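Local coordinates for protein prenylcyclase (Actinoplanes teichomyceticus, PDB 6IJ1) that probably cyclises or transfers a prenyl chain, with a mainly helical fold of the kind seen in terpenoid cyclases, at residues A11-R16 / Q335-A340; V51-P56 / A63-M68; V86-A91 / D135-A140; N178-A183 / E207-V212; D197-T202 / G234-H239. All blocks are in the same frame, centred on the assembly; numbering follows the deposited sequence.

Overall arrangement
Starting at the N terminus, helix 10-23 carries the first half of interaction 1, which is completed only by helix 327-341, so the other four contacts fall within its span. Interaction 2 closes the short turn from helix 42-52 to helix 58-71, and interaction 3 then ties the loop before helix 91-104 to helix 134-141. Interactions 4 and 5 cross and share helix 198-209: interaction 4 joins helix 173-182 to its far end, interaction 5 joins its start to the loop before helix 246-256. Interactions 1 and 2 touch through Gln335 and Gln54, whereas interactions 1 and 3 lie on opposite sides of the chain's centre, about 36 Å between centres.

Interaction 1 of 5, residues A11-R16 / Q335-A340; sequences ASAVRR and QALRTA
Leu337, on helix 327-341, reaches across to Val14 and Ala13 on helix 10-23. Its CB already meets the partner helix, 3.8 Å from Val14 CG2. From there CG lies anti to the carbonyl carbon (chi1 -73°), and the chain runs on straight, with CD1 anti to CA (chi2 179°). That extension brings Leu337 CD1 to 4.0 Å from the CB of Ala13, one residue before Val14. Leu337 and Val14 thus slide past each other head to tail, the base of the leucine beside a branch tip of the valine.

Val14 CA and Leu337 CA are 7.0 Å apart, and the small methyl of Ala13 leaves room for the leucine tip. Leu337 also rests on Ala272 of helix 265-278, so a third helix shares this core. Beside the contact, Ala13 O accepts a hydrogen bond from Gln279 NE2.

All three touching side chains are buried and purely hydrocarbon: the first and last helices of the model are joined here by shape and exclusion of water, with no polar pair between these two segments.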
# COMPACT_ATOMS: atom_id res chain seq x y z
N ALA A 11 -9.32 -19.02 -9.45
CA ALA A 11 -10.61 -18.75 -8.79
C ALA A 11 -10.68 -19.43 -7.42
O ALA A 11 -11.20 -18.86 -6.44
CB ALA A 11 -11.76 -19.22 -9.69
N SER A 12 -10.19 -20.66 -7.33
CA SER A 12 -10.17 -21.33 -6.04
C SER A 12 -9.21 -20.63 -5.08
O SER A 12 -9.52 -20.50 -3.90
CB SER A 12 -9.75 -22.78 -6.21
OG SER A 12 -9.83 -23.45 -4.95
N ALA A 13 -8.04 -20.24 -5.56
CA ALA A 13 -7.13 -19.50 -4.69
C ALA A 13 -7.78 -18.25 -4.15
O ALA A 13 -7.63 -17.93 -2.97
CB ALA A 13 -5.86 -19.15 -5.45
N VAL A 14 -8.48 -17.50 -5.00
CA VAL A 14 -9.13 -16.27 -4.53
C VAL A 14 -10.17 -16.60 -3.47
O VAL A 14 -10.26 -15.92 -2.44
CB VAL A 14 -9.72 -15.49 -5.72
CG1 VAL A 14 -10.62 -14.36 -5.26
CG2 VAL A 14 -8.60 -14.91 -6.55
N ARG A 15 -11.03 -17.58 -3.75
CA ARG A 15 -12.02 -17.98 -2.76
C ARG A 15 -11.39 -18.35 -1.42
O ARG A 15 -11.84 -17.88 -0.37
CB ARG A 15 -12.86 -19.14 -3.30
CG ARG A 15 -14.00 -19.53 -2.34
CD ARG A 15 -14.72 -20.83 -2.79
NE ARG A 15 -14.68 -20.96 -4.25
CZ ARG A 15 -13.91 -21.84 -4.90
NH1 ARG A 15 -13.12 -22.66 -4.20
NH2 ARG A 15 -13.91 -21.89 -6.23
N ARG A 16 -10.31 -19.14 -1.45
CA ARG A 16 -9.68 -19.54 -0.19
C ARG A 16 -9.01 -18.36 0.54
O ARG A 16 -9.00 -18.31 1.77
CB ARG A 16 -8.65 -20.62 -0.46
CG ARG A 16 -9.30 -22.00 -0.78
CD ARG A 16 -8.25 -22.95 -1.39
NE ARG A 16 -7.16 -23.08 -0.45
CZ ARG A 16 -5.92 -23.41 -0.78
NH1 ARG A 16 -5.58 -23.71 -2.03
NH2 ARG A 16 -4.99 -23.45 0.16
N GLN A 335 -5.47 -9.06 -4.79
CA GLN A 335 -5.63 -8.00 -5.80
C GLN A 335 -4.91 -8.39 -7.09
O GLN A 335 -5.45 -8.21 -8.21
CB GLN A 335 -5.12 -6.68 -5.20
CG GLN A 335 -5.24 -5.45 -6.16
CD GLN A 335 -6.62 -4.93 -6.19
OE1 GLN A 335 -7.15 -4.53 -5.16
NE2 GLN A 335 -7.24 -4.94 -7.35
N ALA A 336 -3.71 -8.96 -6.98
CA ALA A 336 -2.99 -9.39 -8.18
C ALA A 336 -3.71 -10.52 -8.89
O ALA A 336 -3.72 -10.56 -10.12
CB ALA A 336 -1.58 -9.83 -7.76
N LEU A 337 -4.24 -11.48 -8.14
CA LEU A 337 -4.91 -12.62 -8.81
C LEU A 337 -6.14 -12.12 -9.57
O LEU A 337 -6.39 -12.62 -10.67
CB LEU A 337 -5.23 -13.70 -7.79
CG LEU A 337 -4.00 -14.47 -7.29
CD1 LEU A 337 -4.39 -15.50 -6.26
CD2 LEU A 337 -3.26 -15.12 -8.45
N ARG A 338 -6.86 -11.16 -9.01
CA ARG A 338 -8.04 -10.60 -9.70
C ARG A 338 -7.57 -9.94 -11.00
O ARG A 338 -8.22 -10.13 -12.02
CB ARG A 338 -8.77 -9.63 -8.78
CG ARG A 338 -9.87 -8.84 -9.45
CD ARG A 338 -11.19 -9.57 -9.37
NE ARG A 338 -11.21 -10.87 -10.01
CZ ARG A 338 -12.19 -11.28 -10.81
NH1 ARG A 338 -13.22 -10.48 -11.04
NH2 ARG A 338 -12.13 -12.47 -11.37
N THR A 339 -6.47 -9.20 -10.94
CA THR A 339 -5.91 -8.52 -12.13
C THR A 339 -5.51 -9.55 -13.19
O THR A 339 -5.73 -9.30 -14.37
CB THR A 339 -4.71 -7.66 -11.72
OG1 THR A 339 -5.21 -6.67 -10.85
CG2 THR A 339 -4.01 -7.02 -12.90
N ALA A 340 -4.91 -10.66 -12.77
CA ALA A 340 -4.48 -11.69 -13.75
C ALA A 340 -5.71 -12.28 -14.44
O ALA A 340 -5.66 -12.48 -15.65
CB ALA A 340 -3.67 -12.75 -13.06

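Interaction 2 of 5, residues V51-P56 / A63-M68; sequences VLVQLP and AGRAAM
This is a close packing of a valine side chain on a glycine backbone, with a water bridge beside it, and it sits near the end of helix 42-52, against helix 58-71. The CG1 branch of Val53 presses on the main chain of Gly64: Val53 CG1 lies 3.6 Å from Gly64 CA and 3.8 Å from Gly64 C. The approach is possible because Gly64 has no side chain: a beta carbon built on it would lie only 2.3 Å from Val53 CG1. The two backbones come correspondingly near, Val53 CA and Gly64 CA being 5.4 Å apart. At Val53 the side chain is turned with CG1 anti to the carbonyl carbon (chi1 -62°), and this rotation is what sends CG1 to Gly64.

The arrangement is an alpha-alpha hairpin, two consecutive helices joined by a short connection. A type I beta turn spans Leu52 to Leu55, and Leu55 N bonds back to Leu52 O.

Polar atoms line the outer side. Arg65 stretches its chain from CG to NE, which brings NH1 to 4.1 Å from Val53 CG1, the methyl approaching the guanidinium obliquely. One water joins the two segments, donating to Val53 O at 2.7 Å and accepting from Arg65 NH1 at 2.9 Å. The same NH1 also bonds to Gly61 O, so this nitrogen is gripped twice, which should limit rotation of the guanidinium. The Arg65 side chain also touches Leu104 of helix 91-104.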
# COMPACT_ATOMS: atom_id res chain seq x y z
N VAL A 51 -9.55 -4.29 -1.12
CA VAL A 51 -9.38 -5.45 -2.00
C VAL A 51 -10.68 -6.25 -2.05
O VAL A 51 -11.15 -6.65 -3.14
CB VAL A 51 -8.19 -6.32 -1.52
CG1 VAL A 51 -8.13 -7.60 -2.34
CG2 VAL A 51 -6.87 -5.54 -1.68
N LEU A 52 -11.29 -6.48 -0.88
CA LEU A 52 -12.47 -7.35 -0.81
C LEU A 52 -13.61 -6.78 -1.64
O LEU A 52 -14.33 -7.54 -2.26
CB LEU A 52 -12.89 -7.55 0.64
CG LEU A 52 -11.97 -8.44 1.49
CD1 LEU A 52 -12.43 -8.50 2.93
CD2 LEU A 52 -11.90 -9.86 0.91
N VAL A 53 -13.79 -5.45 -1.67
CA VAL A 53 -14.96 -4.95 -2.41
C VAL A 53 -14.79 -5.09 -3.92
O VAL A 53 -15.77 -4.92 -4.66
CB VAL A 53 -15.32 -3.48 -2.06
CG1 VAL A 53 -15.69 -3.30 -0.59
CG2 VAL A 53 -14.24 -2.47 -2.48
N GLN A 54 -13.60 -5.44 -4.42
CA GLN A 54 -13.35 -5.64 -5.84
C GLN A 54 -13.42 -7.10 -6.27
O GLN A 54 -13.24 -7.38 -7.47
CB GLN A 54 -11.97 -5.11 -6.20
CG GLN A 54 -11.81 -3.63 -5.93
CD GLN A 54 -10.38 -3.21 -6.20
OE1 GLN A 54 -9.88 -3.32 -7.34
NE2 GLN A 54 -9.66 -2.81 -5.14
N LEU A 55 -13.65 -8.04 -5.36
CA LEU A 55 -13.66 -9.47 -5.65
C LEU A 55 -15.08 -9.93 -5.90
O LEU A 55 -16.02 -9.41 -5.31
CB LEU A 55 -13.06 -10.26 -4.49
CG LEU A 55 -11.59 -9.85 -4.25
CD1 LEU A 55 -11.02 -10.67 -3.10
CD2 LEU A 55 -10.74 -10.01 -5.51
N PRO A 56 -15.25 -10.94 -6.75
CA PRO A 56 -16.61 -11.40 -7.10
C PRO A 56 -17.15 -12.42 -6.10
O PRO A 56 -17.40 -13.60 -6.42
CB PRO A 56 -16.39 -12.00 -8.50
CG PRO A 56 -15.00 -12.63 -8.39
CD PRO A 56 -14.20 -11.63 -7.53
N ALA A 63 -18.45 -7.56 3.72
CA ALA A 63 -17.49 -7.28 4.76
C ALA A 63 -16.75 -5.99 4.49
O ALA A 63 -16.48 -5.22 5.40
CB ALA A 63 -16.52 -8.45 4.89
N GLY A 64 -16.48 -5.71 3.20
CA GLY A 64 -15.81 -4.45 2.86
C GLY A 64 -16.70 -3.24 3.11
O GLY A 64 -16.25 -2.21 3.62
N ARG A 65 -18.01 -3.38 2.82
CA ARG A 65 -18.94 -2.27 3.11
C ARG A 65 -19.14 -2.07 4.60
O ARG A 65 -19.20 -0.92 5.09
CB ARG A 65 -20.28 -2.53 2.40
CG ARG A 65 -20.20 -2.38 0.93
CD ARG A 65 -21.42 -2.96 0.18
NE ARG A 65 -21.32 -2.62 -1.24
CZ ARG A 65 -20.45 -3.14 -2.12
NH1 ARG A 65 -19.56 -4.06 -1.75
NH2 ARG A 65 -20.45 -2.71 -3.38
N ALA A 66 -19.17 -3.18 5.38
CA ALA A 66 -19.24 -3.06 6.83
C ALA A 66 -18.02 -2.30 7.37
O ALA A 66 -18.13 -1.47 8.28
CB ALA A 66 -19.36 -4.46 7.43
N ALA A 67 -16.84 -2.56 6.81
CA ALA A 67 -15.63 -1.86 7.23
C ALA A 67 -15.68 -0.38 6.91
O ALA A 67 -15.22 0.45 7.71
CB ALA A 67 -14.41 -2.50 6.53
N MET A 68 -16.20 -0.01 5.72
CA MET A 68 -16.37 1.40 5.43
C MET A 68 -17.25 2.08 6.48
O MET A 68 -16.90 3.15 6.98
CB MET A 68 -16.98 1.58 4.04
CG MET A 68 -17.18 3.03 3.67
SD MET A 68 -15.78 3.89 2.91
CE MET A 68 -14.98 4.63 4.27
O HOH W 1 -18.27 -5.60 -3.81

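Interaction 3 of 5, residues V86-A91 / D135-A140; sequences VAPEDA and DLAKAA
Pro88 meets Ala137 and Ala140 in a wholly apolar contact between the loop 86-91 and helix 134-141. The methyl of Ala140 does most of the touching: its CB lies 3.8 Å from Pro88 CG and equally far from Pro88 CD, with Pro88 CB little more distant. Ala137 CB touches the same Pro88 CB at 4.2 Å. Since the proline ring is closed onto its own nitrogen, it offers the two alanines a surface with little freedom to turn. Tyr132 packs on the same proline from the preceding loop.

The polar interactions stay within each segment or go to neighbours. Leu136 N makes a weak bond to Asp135 OD1 (3.0 Å, with an angle at the hydrogen of only 131°), and Lys138 N a weak one to Asp135 O; the helix is kinked in its next turn. The other carboxylate oxygen of Asp135 forms a salt bridge with Arg121. On the loop side, the two carboxylate oxygens of Glu89 are held separately, OE1 by Asn78 and OE2 by Asn82. Asp90 bonds through OD1 to Ser93 OG and weakly through OD2 to Asp92 N.

From Ala87 to Asp90 the chain is extended, with Pro88 pointing its ring at the helix. The arrangement is that of a helix lead-in: a proline just ahead of Asp90, the N-cap of helix 91-104, packs on the neighbouring helix 134-141.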
# COMPACT_ATOMS: atom_id res chain seq x y z
N VAL A 86 -2.15 4.90 18.54
CA VAL A 86 -0.81 5.19 19.04
C VAL A 86 -0.05 6.17 18.17
O VAL A 86 1.03 6.63 18.54
CB VAL A 86 0.06 3.92 19.20
CG1 VAL A 86 -0.72 2.85 19.96
CG2 VAL A 86 0.53 3.39 17.82
N ALA A 87 -0.56 6.49 16.97
CA ALA A 87 0.17 7.27 15.99
C ALA A 87 -0.63 8.52 15.59
O ALA A 87 -1.86 8.51 15.67
CB ALA A 87 0.41 6.40 14.73
N PRO A 88 0.05 9.58 15.16
CA PRO A 88 -0.66 10.73 14.57
C PRO A 88 -1.29 10.32 13.25
O PRO A 88 -0.87 9.34 12.61
CB PRO A 88 0.45 11.77 14.35
CG PRO A 88 1.69 11.00 14.28
CD PRO A 88 1.51 9.70 15.04
N GLU A 89 -2.33 11.05 12.86
CA GLU A 89 -2.93 10.77 11.53
C GLU A 89 -1.91 11.00 10.41
O GLU A 89 -1.01 11.84 10.50
CB GLU A 89 -4.17 11.64 11.32
CG GLU A 89 -5.35 11.23 12.23
CD GLU A 89 -5.06 11.52 13.72
OE1 GLU A 89 -4.59 12.61 14.05
OE2 GLU A 89 -5.29 10.61 14.54
N ASP A 90 -2.06 10.22 9.33
CA ASP A 90 -1.07 10.28 8.26
C ASP A 90 -1.77 10.18 6.90
O ASP A 90 -2.93 9.73 6.79
CB ASP A 90 -0.03 9.16 8.38
CG ASP A 90 -0.61 7.81 8.03
OD1 ASP A 90 -1.17 7.10 8.90
OD2 ASP A 90 -0.46 7.44 6.84
N ALA A 91 -1.08 10.71 5.90
CA ALA A 91 -1.68 10.78 4.55
C ALA A 91 -1.90 9.43 3.94
O ALA A 91 -2.82 9.27 3.13
CB ALA A 91 -0.76 11.60 3.62
N ASP A 135 3.02 20.40 11.68
CA ASP A 135 2.09 21.03 12.62
C ASP A 135 1.07 20.03 13.13
O ASP A 135 0.81 19.98 14.34
CB ASP A 135 1.40 22.25 11.99
CG ASP A 135 1.04 22.02 10.55
OD1 ASP A 135 1.45 20.98 9.99
OD2 ASP A 135 0.36 22.90 9.98
N LEU A 136 0.51 19.19 12.24
CA LEU A 136 -0.49 18.21 12.67
C LEU A 136 0.10 17.07 13.50
O LEU A 136 -0.64 16.49 14.30
CB LEU A 136 -1.25 17.63 11.47
CG LEU A 136 -2.21 18.58 10.74
CD1 LEU A 136 -2.84 17.93 9.48
CD2 LEU A 136 -3.31 19.09 11.67
N ALA A 137 1.39 16.73 13.33
CA ALA A 137 2.00 15.61 14.04
C ALA A 137 2.74 16.08 15.26
O ALA A 137 3.32 15.24 15.96
CB ALA A 137 2.99 14.86 13.15
N LYS A 138 2.74 17.40 15.51
CA LYS A 138 3.64 18.00 16.51
C LYS A 138 3.50 17.35 17.88
O LYS A 138 4.50 17.07 18.56
CB LYS A 138 3.36 19.50 16.63
CG LYS A 138 4.61 20.38 16.90
CD LYS A 138 4.25 21.68 17.66
CE LYS A 138 5.50 22.38 18.24
NZ LYS A 138 6.55 22.68 17.18
N ALA A 139 2.26 17.15 18.31
CA ALA A 139 1.99 16.65 19.65
C ALA A 139 2.60 15.27 19.84
O ALA A 139 3.19 14.98 20.88
CB ALA A 139 0.48 16.61 19.90
N ALA A 140 2.45 14.41 18.83
CA ALA A 140 2.98 13.06 18.94
C ALA A 140 4.50 13.09 18.89
O ALA A 140 5.18 12.43 19.70
CB ALA A 140 2.42 12.18 17.83

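Interaction 4 of 5, residues N178-A183 / E207-V212; sequences NGLLRA and ESLATV. With IMD (imidazole), chain B.
Two helices near their carboxyl ends, 173-182 and 198-209, pack here through a cluster of three leucines. Leu209 pushes its isobutyl tip between Leu180 and Leu181, and both of its methyls touch both neighbours: Leu209 CD2 lies 3.9 Å from Leu180 CD2, and Leu209 CD1 lies 3.9 Å from Leu181 CD2. Leu209 crosses both at a slant.

The two neighbours reach this point by different torsions. Leu180 places CG anti to its backbone N (chi1 179°), Leu181 places CG anti to its carbonyl carbon (chi1 -70°), and one CD2 methyl of each converges on Leu209. An alanine in place of Leu209 would remove CG and both methyls and is likely to leave Leu180 and Leu181 facing a gap.

A type I turn runs from Leu209 to Val212, in which Val212 N bonds to Leu209 O at 3.1 Å. Thr211 OG1 donates to Ser208 O at 2.6 Å, close to the line of that carbonyl (158° at the oxygen). Arg173 NH2 holds the same hydroxyl.

An imidazole, probably from the crystallisation liquor, lies by Ser208 and Glu207. Its N1 makes a weak bond of 3.1 Å to Ser208 OG, and its C2 lies 3.4 Å from Glu207 OE1, an oxygen already in a salt bridge with Arg254.

Consecutive helices joined near their C-terminal ends in this way probably belong to an alpha-alpha barrel, as in class II terpenoid cyclases and protein prenyltransferases.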
# COMPACT_ATOMS: atom_id res chain seq x y z
N ASN A 178 2.29 15.17 -11.70
CA ASN A 178 3.55 15.61 -12.30
C ASN A 178 4.73 15.27 -11.42
O ASN A 178 5.77 14.83 -11.92
CB ASN A 178 3.52 17.12 -12.61
CG ASN A 178 2.67 17.40 -13.83
OD1 ASN A 178 2.48 16.50 -14.65
ND2 ASN A 178 2.16 18.61 -13.95
N GLY A 179 4.56 15.43 -10.09
CA GLY A 179 5.63 15.12 -9.17
C GLY A 179 5.91 13.63 -9.16
O GLY A 179 7.08 13.21 -9.16
N LEU A 180 4.86 12.83 -9.22
CA LEU A 180 5.04 11.37 -9.27
C LEU A 180 5.78 10.96 -10.53
O LEU A 180 6.77 10.20 -10.47
CB LEU A 180 3.69 10.69 -9.19
CG LEU A 180 3.68 9.16 -9.24
CD1 LEU A 180 4.53 8.57 -8.02
CD2 LEU A 180 2.28 8.61 -9.18
N LEU A 181 5.38 11.52 -11.69
CA LEU A 181 6.07 11.18 -12.94
C LEU A 181 7.54 11.57 -12.89
O LEU A 181 8.38 10.80 -13.36
CB LEU A 181 5.39 11.90 -14.11
CG LEU A 181 4.00 11.34 -14.41
CD1 LEU A 181 3.33 12.28 -15.46
CD2 LEU A 181 4.02 9.92 -15.00
N ARG A 182 7.88 12.73 -12.28
CA ARG A 182 9.28 13.13 -12.22
C ARG A 182 10.10 12.21 -11.30
O ARG A 182 11.33 12.12 -11.46
CB ARG A 182 9.40 14.58 -11.71
CG ARG A 182 9.12 15.60 -12.82
CD ARG A 182 9.49 17.03 -12.35
NE ARG A 182 8.64 17.45 -11.24
CZ ARG A 182 7.45 18.04 -11.40
NH1 ARG A 182 6.99 18.32 -12.61
NH2 ARG A 182 6.74 18.37 -10.33
N ALA A 183 9.45 11.48 -10.39
CA ALA A 183 10.19 10.59 -9.50
C ALA A 183 10.47 9.21 -10.11
O ALA A 183 11.16 8.38 -9.46
CB ALA A 183 9.39 10.45 -8.20
N GLU A 207 -1.05 1.77 -11.32
CA GLU A 207 -2.49 1.67 -11.18
C GLU A 207 -3.12 3.05 -10.97
O GLU A 207 -4.17 3.36 -11.55
CB GLU A 207 -2.83 0.72 -10.02
CG GLU A 207 -2.44 -0.74 -10.40
CD GLU A 207 -2.80 -1.74 -9.36
OE1 GLU A 207 -3.23 -1.33 -8.26
OE2 GLU A 207 -2.63 -2.94 -9.61
N SER A 208 -2.49 3.89 -10.14
CA SER A 208 -3.00 5.25 -9.97
C SER A 208 -2.97 6.04 -11.25
O SER A 208 -3.92 6.81 -11.52
CB SER A 208 -2.16 5.97 -8.92
OG SER A 208 -2.51 5.44 -7.61
N LEU A 209 -1.86 5.93 -12.01
CA LEU A 209 -1.65 6.75 -13.21
C LEU A 209 -2.50 6.25 -14.35
O LEU A 209 -2.70 7.01 -15.34
CB LEU A 209 -0.17 6.75 -13.58
CG LEU A 209 0.89 7.48 -12.72
CD1 LEU A 209 2.35 7.06 -12.91
CD2 LEU A 209 0.84 9.02 -12.83
N ALA A 210 -3.02 5.02 -14.28
CA ALA A 210 -3.84 4.51 -15.39
C ALA A 210 -5.11 5.32 -15.52
O ALA A 210 -5.76 5.26 -16.55
CB ALA A 210 -4.17 3.05 -15.15
N THR A 211 -5.39 6.14 -14.52
CA THR A 211 -6.63 6.84 -14.42
C THR A 211 -6.49 8.29 -14.90
O THR A 211 -7.45 9.07 -14.82
CB THR A 211 -7.14 6.72 -12.95
OG1 THR A 211 -6.37 7.53 -12.09
CG2 THR A 211 -7.00 5.28 -12.36
N VAL A 212 -5.33 8.64 -15.49
CA VAL A 212 -4.93 9.98 -15.94
C VAL A 212 -4.28 10.02 -17.32
O VAL A 212 -3.39 9.22 -17.63
CB VAL A 212 -3.97 10.58 -14.88
CG1 VAL A 212 -3.26 11.80 -15.40
CG2 VAL A 212 -4.78 10.89 -13.61
N1 IMD B . -3.27 2.69 -6.51
C2 IMD B . -3.47 1.35 -6.26
N3 IMD B . -3.82 1.22 -4.95
C4 IMD B . -3.87 2.47 -4.42
C5 IMD B . -3.53 3.42 -5.37

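Interaction 5 of 5, residues D197-T202 / G234-H239; sequences DPELST and GAVTTH
Asp197 lies just before helix 198-209 and Glu199 in its first turn, while Val236 and Thr238 sit on an extended loop that passes alongside. The backbones keep apart: Asp197 CA and Thr238 CA are 8.2 Å from each other, and Glu199 CA and Val236 CA 9.5 Å, so side chains and one water span the distance. Within the helix start, Pro198 O takes two donors, Thr202 N and Thr202 OG1, the hydroxyl at 2.8 Å from a position well above the carbonyl plane.

Two side-chain pairs then meet, each an acid oxygen against a methyl. Asp197 OD1 comes to 3.7 Å from Thr238 CG2, the side chains crossing at about a right angle. A water completes this pair on the polar side: it donates to Asp197 OD1 at 2.7 Å and lies 2.8 Å from Thr238 OG1, so the methyl touches the acid directly while the hydroxyl reaches it through the water. Thr238 OG1 also has a bond with His241 N.

In the second pair Glu199 OE2 approaches Val236 CG1 to 3.5 Å, the two chains running past each other in opposite directions. A bend at chi2 (79°) curls the carboxylate round; its charge is answered by a salt bridge to Arg229.

Helix 246-256 packs against the contact: Asp197 rests on Phe247, Glu199 on Leu251 and Val236 on Ala252. From helix 216-229, Trp225 touches Glu199 and Arg229 touches Val236, so both helices, 246-256 and 216-229, border the contact.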
# COMPACT_ATOMS: atom_id res chain seq x y z
N ASP A 197 10.55 -3.24 -0.94
CA ASP A 197 10.36 -3.70 -2.31
C ASP A 197 9.89 -2.53 -3.17
O ASP A 197 8.78 -2.06 -2.97
CB ASP A 197 9.32 -4.82 -2.35
CG ASP A 197 9.72 -6.02 -1.50
OD1 ASP A 197 10.85 -6.54 -1.68
OD2 ASP A 197 8.91 -6.46 -0.66
N PRO A 198 10.67 -2.08 -4.16
CA PRO A 198 10.19 -1.03 -5.06
C PRO A 198 9.04 -1.49 -5.92
O PRO A 198 8.37 -0.63 -6.53
CB PRO A 198 11.42 -0.70 -5.90
CG PRO A 198 12.23 -1.98 -5.91
CD PRO A 198 12.04 -2.51 -4.46
N GLU A 199 8.77 -2.81 -5.97
CA GLU A 199 7.54 -3.24 -6.62
C GLU A 199 6.30 -2.59 -6.01
O GLU A 199 5.29 -2.45 -6.70
CB GLU A 199 7.41 -4.77 -6.51
CG GLU A 199 8.48 -5.58 -7.33
CD GLU A 199 9.84 -5.68 -6.66
OE1 GLU A 199 10.09 -5.12 -5.57
OE2 GLU A 199 10.72 -6.32 -7.29
N LEU A 200 6.31 -2.25 -4.71
CA LEU A 200 5.13 -1.66 -4.11
C LEU A 200 4.87 -0.28 -4.66
O LEU A 200 3.76 -0.04 -5.16
CB LEU A 200 5.32 -1.67 -2.58
CG LEU A 200 4.24 -1.03 -1.70
CD1 LEU A 200 4.17 0.59 -1.75
CD2 LEU A 200 2.88 -1.64 -1.96
N SER A 201 5.87 0.62 -4.62
CA SER A 201 5.64 1.97 -5.16
C SER A 201 5.33 1.90 -6.64
O SER A 201 4.47 2.63 -7.15
CB SER A 201 6.86 2.84 -4.89
OG SER A 201 8.08 2.03 -5.08
N THR A 202 5.99 0.97 -7.36
CA THR A 202 5.79 0.90 -8.81
C THR A 202 4.39 0.45 -9.17
O THR A 202 3.73 1.03 -10.08
CB THR A 202 6.87 -0.03 -9.43
OG1 THR A 202 8.14 0.52 -9.09
CG2 THR A 202 6.73 -0.12 -10.97
N GLY A 234 8.02 -17.73 -12.25
CA GLY A 234 6.98 -16.80 -11.89
C GLY A 234 7.30 -15.94 -10.68
O GLY A 234 6.48 -15.06 -10.39
N ALA A 235 8.34 -16.24 -9.92
CA ALA A 235 8.55 -15.57 -8.63
C ALA A 235 9.44 -14.36 -8.79
O ALA A 235 10.36 -14.32 -9.62
CB ALA A 235 9.24 -16.51 -7.61
N VAL A 236 9.19 -13.33 -7.95
CA VAL A 236 10.16 -12.27 -7.72
C VAL A 236 10.89 -12.63 -6.44
O VAL A 236 10.27 -12.66 -5.38
CB VAL A 236 9.47 -10.90 -7.59
CG1 VAL A 236 10.50 -9.84 -7.26
CG2 VAL A 236 8.74 -10.61 -8.93
N THR A 237 12.16 -13.00 -6.53
CA THR A 237 12.93 -13.33 -5.33
C THR A 237 13.58 -12.08 -4.76
O THR A 237 13.89 -11.11 -5.48
CB THR A 237 14.02 -14.37 -5.66
OG1 THR A 237 14.94 -13.78 -6.60
CG2 THR A 237 13.38 -15.62 -6.22
N THR A 238 13.76 -12.07 -3.44
CA THR A 238 14.36 -10.90 -2.76
C THR A 238 15.37 -11.37 -1.70
O THR A 238 15.44 -12.54 -1.43
CB THR A 238 13.28 -10.02 -2.11
OG1 THR A 238 12.75 -10.68 -0.97
CG2 THR A 238 12.16 -9.66 -3.07
N HIS A 239 16.13 -10.44 -1.15
CA HIS A 239 17.10 -10.83 -0.09
C HIS A 239 16.36 -11.44 1.11
O HIS A 239 16.81 -12.45 1.63
CB HIS A 239 17.90 -9.58 0.31
CG HIS A 239 18.71 -9.75 1.54
ND1 HIS A 239 19.84 -10.53 1.57
CD2 HIS A 239 18.58 -9.23 2.77
CE1 HIS A 239 20.36 -10.49 2.78
NE2 HIS A 239 19.61 -9.70 3.53
O HOH W 2 11.56 -8.42 0.19